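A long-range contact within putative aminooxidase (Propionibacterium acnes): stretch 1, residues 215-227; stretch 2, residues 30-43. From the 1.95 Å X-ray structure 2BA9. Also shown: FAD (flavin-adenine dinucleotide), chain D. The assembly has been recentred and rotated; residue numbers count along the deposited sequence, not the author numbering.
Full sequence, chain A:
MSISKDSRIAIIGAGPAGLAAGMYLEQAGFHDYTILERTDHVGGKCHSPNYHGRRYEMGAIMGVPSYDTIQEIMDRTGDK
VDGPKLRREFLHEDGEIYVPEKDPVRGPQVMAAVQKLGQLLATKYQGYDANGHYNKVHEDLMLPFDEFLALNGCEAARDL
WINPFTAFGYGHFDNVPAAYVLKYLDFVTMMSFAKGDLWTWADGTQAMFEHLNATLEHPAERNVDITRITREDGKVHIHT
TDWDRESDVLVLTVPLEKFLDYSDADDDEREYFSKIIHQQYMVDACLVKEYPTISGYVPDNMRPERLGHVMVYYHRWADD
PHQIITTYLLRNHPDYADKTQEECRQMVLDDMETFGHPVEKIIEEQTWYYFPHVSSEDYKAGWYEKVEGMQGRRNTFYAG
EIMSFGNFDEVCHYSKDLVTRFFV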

# COMPACT_ATOMS: atom_id res chain seq x y z
N THR A 215 -7.97 -0.15 21.58
CA THR A 215 -8.50 -1.44 22.08
C THR A 215 -7.40 -2.43 22.52
O THR A 215 -7.70 -3.42 23.19
CB THR A 215 -9.37 -2.15 21.02
OG1 THR A 215 -8.53 -2.59 19.95
CG2 THR A 215 -10.45 -1.22 20.48
N LEU A 216 -6.16 -2.17 22.13
CA LEU A 216 -5.03 -3.03 22.48
C LEU A 216 -4.71 -2.98 23.98
O LEU A 216 -4.81 -1.92 24.61
CB LEU A 216 -3.76 -2.62 21.72
CG LEU A 216 -3.80 -2.73 20.20
CD1 LEU A 216 -2.45 -2.36 19.60
CD2 LEU A 216 -4.25 -4.14 19.78
N GLU A 217 -4.30 -4.13 24.50
CA GLU A 217 -3.78 -4.28 25.86
C GLU A 217 -2.56 -3.36 26.04
O GLU A 217 -2.43 -2.72 27.07
CB GLU A 217 -3.40 -5.76 26.11
CG GLU A 217 -3.11 -6.16 27.56
CD GLU A 217 -2.71 -7.63 27.69
OE1 GLU A 217 -3.19 -8.47 26.89
OE2 GLU A 217 -1.92 -7.96 28.60
N HIS A 218 -1.71 -3.28 25.01
CA HIS A 218 -0.57 -2.36 25.02
C HIS A 218 -0.56 -1.49 23.75
O HIS A 218 0.03 -1.87 22.73
CB HIS A 218 0.76 -3.12 25.14
CG HIS A 218 0.79 -4.10 26.27
ND1 HIS A 218 1.12 -3.75 27.56
CD2 HIS A 218 0.53 -5.43 26.29
CE1 HIS A 218 1.06 -4.82 28.33
NE2 HIS A 218 0.70 -5.85 27.59
N PRO A 219 -1.23 -0.34 23.80
CA PRO A 219 -1.15 0.65 22.74
C PRO A 219 0.29 1.05 22.38
O PRO A 219 1.23 0.87 23.17
CB PRO A 219 -1.92 1.84 23.33
CG PRO A 219 -2.88 1.21 24.27
CD PRO A 219 -2.13 0.10 24.89
N ALA A 220 0.47 1.55 21.16
CA ALA A 220 1.81 1.86 20.69
C ALA A 220 2.52 2.86 21.60
O ALA A 220 1.90 3.80 22.11
CB ALA A 220 1.77 2.40 19.26
N GLU A 221 3.81 2.62 21.81
CA GLU A 221 4.73 3.60 22.36
C GLU A 221 5.16 4.53 21.21
O GLU A 221 5.65 4.06 20.20
CB GLU A 221 5.96 2.90 22.93
CG GLU A 221 5.62 1.87 24.01
CD GLU A 221 5.46 2.47 25.40
OE1 GLU A 221 5.16 3.68 25.54
OE2 GLU A 221 5.64 1.72 26.38
N ARG A 222 4.96 5.84 21.36
CA ARG A 222 5.20 6.79 20.27
C ARG A 222 6.51 7.52 20.49
O ARG A 222 7.15 7.34 21.53
CB ARG A 222 4.05 7.78 20.19
CG ARG A 222 2.71 7.07 20.16
CD ARG A 222 1.60 7.96 19.69
NE ARG A 222 0.31 7.37 20.01
CZ ARG A 222 -0.86 7.89 19.69
NH1 ARG A 222 -0.93 9.05 19.06
NH2 ARG A 222 -1.98 7.26 20.03
N ASN A 223 6.91 8.34 19.52
CA ASN A 223 8.11 9.16 19.63
C ASN A 223 9.36 8.39 20.04
O ASN A 223 10.26 8.93 20.70
CB ASN A 223 7.85 10.32 20.60
CG ASN A 223 6.67 11.14 20.17
OD1 ASN A 223 6.74 11.87 19.19
ND2 ASN A 223 5.54 10.98 20.87
N VAL A 224 9.42 7.12 19.63
CA VAL A 224 10.54 6.25 19.96
C VAL A 224 11.57 6.26 18.83
O VAL A 224 11.33 5.72 17.74
CB VAL A 224 10.06 4.82 20.27
CG1 VAL A 224 11.25 3.88 20.56
CG2 VAL A 224 9.09 4.84 21.45
N ASP A 225 12.71 6.88 19.12
CA ASP A 225 13.82 7.05 18.19
C ASP A 225 14.81 5.92 18.44
O ASP A 225 15.71 6.05 19.27
CB ASP A 225 14.49 8.42 18.44
CG ASP A 225 15.54 8.79 17.40
OD1 ASP A 225 15.87 7.97 16.51
OD2 ASP A 225 16.05 9.93 17.47
N ILE A 226 14.60 4.80 17.75
CA ILE A 226 15.47 3.63 17.82
C ILE A 226 16.78 3.90 17.08
O ILE A 226 16.77 4.12 15.87
CB ILE A 226 14.82 2.39 17.17
CG1 ILE A 226 13.54 1.98 17.90
CG2 ILE A 226 15.82 1.23 17.11
CD1 ILE A 226 12.73 0.92 17.18
N THR A 227 17.89 3.86 17.81
CA THR A 227 19.20 4.14 17.24
C THR A 227 20.01 2.89 16.96
O THR A 227 20.93 2.92 16.14
CB THR A 227 19.99 5.07 18.16
OG1 THR A 227 20.19 4.41 19.41
CG2 THR A 227 19.23 6.38 18.37
PA FAD D . 2.95 2.04 6.95
O1A FAD D . 1.50 2.36 6.73
O2A FAD D . 3.95 2.83 6.13
O5B FAD D . 3.30 2.32 8.49
C5B FAD D . 4.61 2.03 8.91
C4B FAD D . 4.83 2.57 10.31
O4B FAD D . 6.14 2.23 10.73
C3B FAD D . 4.68 4.09 10.37
O3B FAD D . 3.77 4.45 11.37
C2B FAD D . 6.09 4.58 10.63
O2B FAD D . 6.13 5.84 11.30
C1B FAD D . 6.70 3.36 11.35
N9A FAD D . 8.17 3.39 11.24
C8A FAD D . 8.93 3.50 10.09
N7A FAD D . 10.25 3.52 10.43
C5A FAD D . 10.34 3.43 11.79
C6A FAD D . 11.43 3.42 12.69
N6A FAD D . 12.68 3.12 12.21
N1A FAD D . 11.17 3.28 14.05
C2A FAD D . 9.87 3.22 14.53
N3A FAD D . 8.81 3.23 13.64
C4A FAD D . 9.03 3.36 12.30
N1 FAD D . -4.18 0.91 0.91
C2 FAD D . -5.36 0.26 0.60
O2 FAD D . -5.61 -0.83 1.11
N3 FAD D . -6.24 0.82 -0.30
C4 FAD D . -5.96 2.05 -0.88
O4 FAD D . -6.78 2.53 -1.67
C4X FAD D . -4.77 2.71 -0.56
N5 FAD D . -4.45 3.93 -1.13
C5X FAD D . -3.36 4.67 -0.70
C6 FAD D . -3.14 5.96 -1.19
C7 FAD D . -2.06 6.70 -0.71
C7M FAD D . -1.87 8.09 -1.25
C8 FAD D . -1.21 6.16 0.24
C8M FAD D . -0.03 6.92 0.78
C9 FAD D . -1.44 4.87 0.72
C9A FAD D . -2.51 4.11 0.25
N10 FAD D . -2.74 2.80 0.71
C10 FAD D . -3.90 2.14 0.36
C1' FAD D . -1.64 1.97 1.28
C2' FAD D . -1.77 1.80 2.78
O2' FAD D . -2.01 3.04 3.44
C3' FAD D . -0.49 1.16 3.28
O3' FAD D . -0.21 -0.00 2.50
C4' FAD D . -0.59 0.81 4.76
O4' FAD D . -0.59 1.98 5.57
C5' FAD D . 0.56 -0.12 5.12
O5' FAD D . 0.69 -0.22 6.51
P FAD D . 2.11 -0.65 7.16
O1P FAD D . 2.02 -0.63 8.68
O2P FAD D . 2.47 -1.99 6.63
O3P FAD D . 3.17 0.47 6.72
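Stretch 2, residues 30-43: FHDYTILERTDHVG

Stretch 2 runs alongside stretch 1 in the same direction: His31 lies nearest Glu217, Ile35 nearest Ala220, Glu37 nearest Arg222 and Arg38 nearest Val224. The CA atoms of Ala220 and Ile35 are 4.7 Å apart. Stretch 2 holds a strand through Tyr33 to Leu36 and is otherwise loop or turn. Stretch 1 is mostly loop and meets the strand through a single beta bridge, Glu221 with Leu36. Together the two stretches bury 991 Å².

Phe30 begins the segment with its side chain pointing away. His31 is the first residue to make contact. Its ND1 donates to Glu217 OE1 at 2.7 Å, with the carboxylate oxygen at the edge of the imidazole ring. Its carbonyl O receives a weak hydrogen bond from His218 NE2, also at 2.7 Å, where the angle is poor. Asp32 points away.

Tyr33 has chi1 in the p well, and the end of its side chain comes nearer to stretch 1. Its OH accepts a nearly straight hydrogen bond from His218 N at 3.1 Å and lies 3.4 Å from Leu216 CB. The edge of the His218 ring points at the face of Tyr33, with centroids 5.1 Å apart and planes at 90°. The same tyrosine thus meets both the backbone and the ring of His218.

Thr34 contributes less; its CG2 is 3.9 Å from Glu221 CG. Ile35 packs its CD1 against Leu216 CD1 at 3.6 Å and its CG2 against Ala220 CB at 4.1 Å. Its N donates to water 1 at 2.8 Å, and that water donates to Pro219 O at 2.7 Å, so it links the two backbones just before the direct pairing begins. Ile35 O then accepts from Glu221 N at 2.8 Å.

Leu36 is flanked by the two bonds of the bridge, the second being Glu37 N to Glu221 O at 2.9 Å. Its CD2 lies 4.1 Å from Val224 CG1, and its CD1 is 4.1 Å from Ile226 CD1.

Glu37 O accepts from Val224 N at 3.0 Å. The end of the Glu37 side chain leads away from stretch 1, and its carboxylate binds the FAD ribose: OE1 accepts from O3B at 2.6 Å and OE2 from O2B at 2.5 Å. The Glu37 carbonyl thus faces stretch 1 while the carboxylate reaches the cofactor.

Arg38 CA makes a CA-H...O contact with Val224 O at 3.5 Å. Water 2 donates to both Arg38 O, at 3.0 Å, and Asn223 OD1, at 2.7 Å. Thr39 points its side chain away, but its O accepts a straight hydrogen bond from Asn223 N at 2.8 Å.

Asp40 O accepts from Arg222 NH1 at 3.1 Å, at the edge of the guanidinium. His41 points away, and its ND1 donates to Asp40 OD1 at 2.7 Å. Val42 points toward stretch 1. Its CG1 lies over one face of the Arg222 guanidinium, 3.9 Å from NE, and is 4.0 Å from Ala220 CB. Gly43 ends the stretch without contact.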

# COMPACT_ATOMS: atom_id res chain seq x y z
N PHE A 30 -0.66 -14.01 23.42
CA PHE A 30 0.65 -13.39 23.61
C PHE A 30 0.46 -11.96 24.15
O PHE A 30 0.21 -11.01 23.38
CB PHE A 30 1.44 -13.39 22.29
CG PHE A 30 1.90 -14.76 21.84
CD1 PHE A 30 3.17 -15.23 22.15
CD2 PHE A 30 1.06 -15.58 21.07
CE1 PHE A 30 3.60 -16.47 21.73
CE2 PHE A 30 1.48 -16.84 20.64
CZ PHE A 30 2.76 -17.29 20.96
N HIS A 31 0.57 -11.80 25.47
CA HIS A 31 0.24 -10.51 26.14
C HIS A 31 1.42 -9.58 26.46
O HIS A 31 1.22 -8.46 26.93
CB HIS A 31 -0.50 -10.78 27.45
CG HIS A 31 -1.72 -11.61 27.29
ND1 HIS A 31 -2.89 -11.12 26.76
CD2 HIS A 31 -1.96 -12.91 27.61
CE1 HIS A 31 -3.80 -12.08 26.76
NE2 HIS A 31 -3.26 -13.17 27.26
N ASP A 32 2.64 -10.06 26.26
CA ASP A 32 3.84 -9.28 26.54
C ASP A 32 4.43 -8.79 25.22
O ASP A 32 5.53 -9.17 24.83
CB ASP A 32 4.84 -10.12 27.34
CG ASP A 32 5.98 -9.31 27.90
OD1 ASP A 32 6.16 -8.12 27.53
OD2 ASP A 32 6.72 -9.88 28.73
N TYR A 33 3.69 -7.94 24.54
CA TYR A 33 4.16 -7.33 23.32
C TYR A 33 4.28 -5.83 23.56
O TYR A 33 3.60 -5.27 24.42
CB TYR A 33 3.22 -7.63 22.14
CG TYR A 33 1.85 -7.02 22.28
CD1 TYR A 33 1.59 -5.71 21.85
CD2 TYR A 33 0.80 -7.75 22.85
CE1 TYR A 33 0.33 -5.15 22.00
CE2 TYR A 33 -0.46 -7.20 22.99
CZ TYR A 33 -0.69 -5.90 22.56
OH TYR A 33 -1.95 -5.37 22.71
N THR A 34 5.18 -5.20 22.81
CA THR A 34 5.34 -3.75 22.82
C THR A 34 5.46 -3.30 21.37
O THR A 34 6.25 -3.88 20.61
CB THR A 34 6.62 -3.32 23.59
OG1 THR A 34 6.49 -3.69 24.97
CG2 THR A 34 6.84 -1.80 23.52
N ILE A 35 4.68 -2.29 20.99
CA ILE A 35 4.76 -1.70 19.66
C ILE A 35 5.53 -0.38 19.72
O ILE A 35 5.18 0.53 20.48
CB ILE A 35 3.39 -1.43 19.03
CG1 ILE A 35 2.55 -2.71 18.96
CG2 ILE A 35 3.56 -0.86 17.61
CD1 ILE A 35 1.02 -2.44 18.84
N LEU A 36 6.56 -0.26 18.89
CA LEU A 36 7.43 0.93 18.91
C LEU A 36 7.27 1.76 17.62
O LEU A 36 7.62 1.29 16.52
CB LEU A 36 8.89 0.52 19.10
CG LEU A 36 9.21 -0.28 20.35
CD1 LEU A 36 10.63 -0.81 20.27
CD2 LEU A 36 9.01 0.56 21.60
N GLU A 37 6.76 2.98 17.79
CA GLU A 37 6.46 3.90 16.69
C GLU A 37 7.34 5.14 16.75
O GLU A 37 7.44 5.78 17.80
CB GLU A 37 5.00 4.33 16.75
CG GLU A 37 4.60 5.45 15.82
CD GLU A 37 4.85 5.17 14.34
OE1 GLU A 37 4.55 4.06 13.85
OE2 GLU A 37 5.30 6.10 13.65
N ARG A 38 7.92 5.48 15.61
CA ARG A 38 8.87 6.59 15.47
C ARG A 38 8.18 7.95 15.63
O ARG A 38 8.68 8.84 16.31
CB ARG A 38 9.58 6.49 14.11
CG ARG A 38 10.71 7.51 13.89
CD ARG A 38 11.51 7.25 12.58
NE ARG A 38 12.20 8.49 12.17
CZ ARG A 38 12.53 8.82 10.91
NH1 ARG A 38 12.29 7.99 9.89
NH2 ARG A 38 13.12 10.00 10.67
N THR A 39 7.01 8.11 15.01
CA THR A 39 6.30 9.39 15.02
C THR A 39 5.41 9.51 16.25
O THR A 39 5.42 8.64 17.13
CB THR A 39 5.40 9.55 13.77
OG1 THR A 39 4.24 8.73 13.91
CG2 THR A 39 6.16 9.19 12.48
N ASP A 40 4.64 10.61 16.31
CA ASP A 40 3.71 10.85 17.42
C ASP A 40 2.30 10.35 17.11
O ASP A 40 1.34 10.73 17.78
CB ASP A 40 3.67 12.33 17.74
CG ASP A 40 3.04 13.15 16.62
OD1 ASP A 40 2.79 12.61 15.51
OD2 ASP A 40 2.78 14.33 16.88
N HIS A 41 2.17 9.49 16.10
CA HIS A 41 0.87 9.07 15.63
C HIS A 41 0.89 7.65 15.07
O HIS A 41 1.94 7.07 14.79
CB HIS A 41 0.29 10.07 14.61
CG HIS A 41 1.12 10.24 13.37
ND1 HIS A 41 2.11 11.20 13.25
CD2 HIS A 41 1.10 9.57 12.18
CE1 HIS A 41 2.67 11.10 12.06
NE2 HIS A 41 2.07 10.14 11.39
N VAL A 42 -0.31 7.11 14.95
CA VAL A 42 -0.51 5.72 14.55
C VAL A 42 -1.40 5.68 13.30
O VAL A 42 -2.25 6.54 13.09
CB VAL A 42 -1.14 4.89 15.72
CG1 VAL A 42 -0.31 5.00 17.00
CG2 VAL A 42 -2.60 5.29 15.96
N GLY A 43 -1.18 4.67 12.46
CA GLY A 43 -1.91 4.52 11.22
C GLY A 43 -1.00 4.50 10.01
O GLY A 43 -1.40 4.05 8.92
O HOH W 1 2.90 -1.17 22.86
O HOH W 2 8.25 11.77 16.91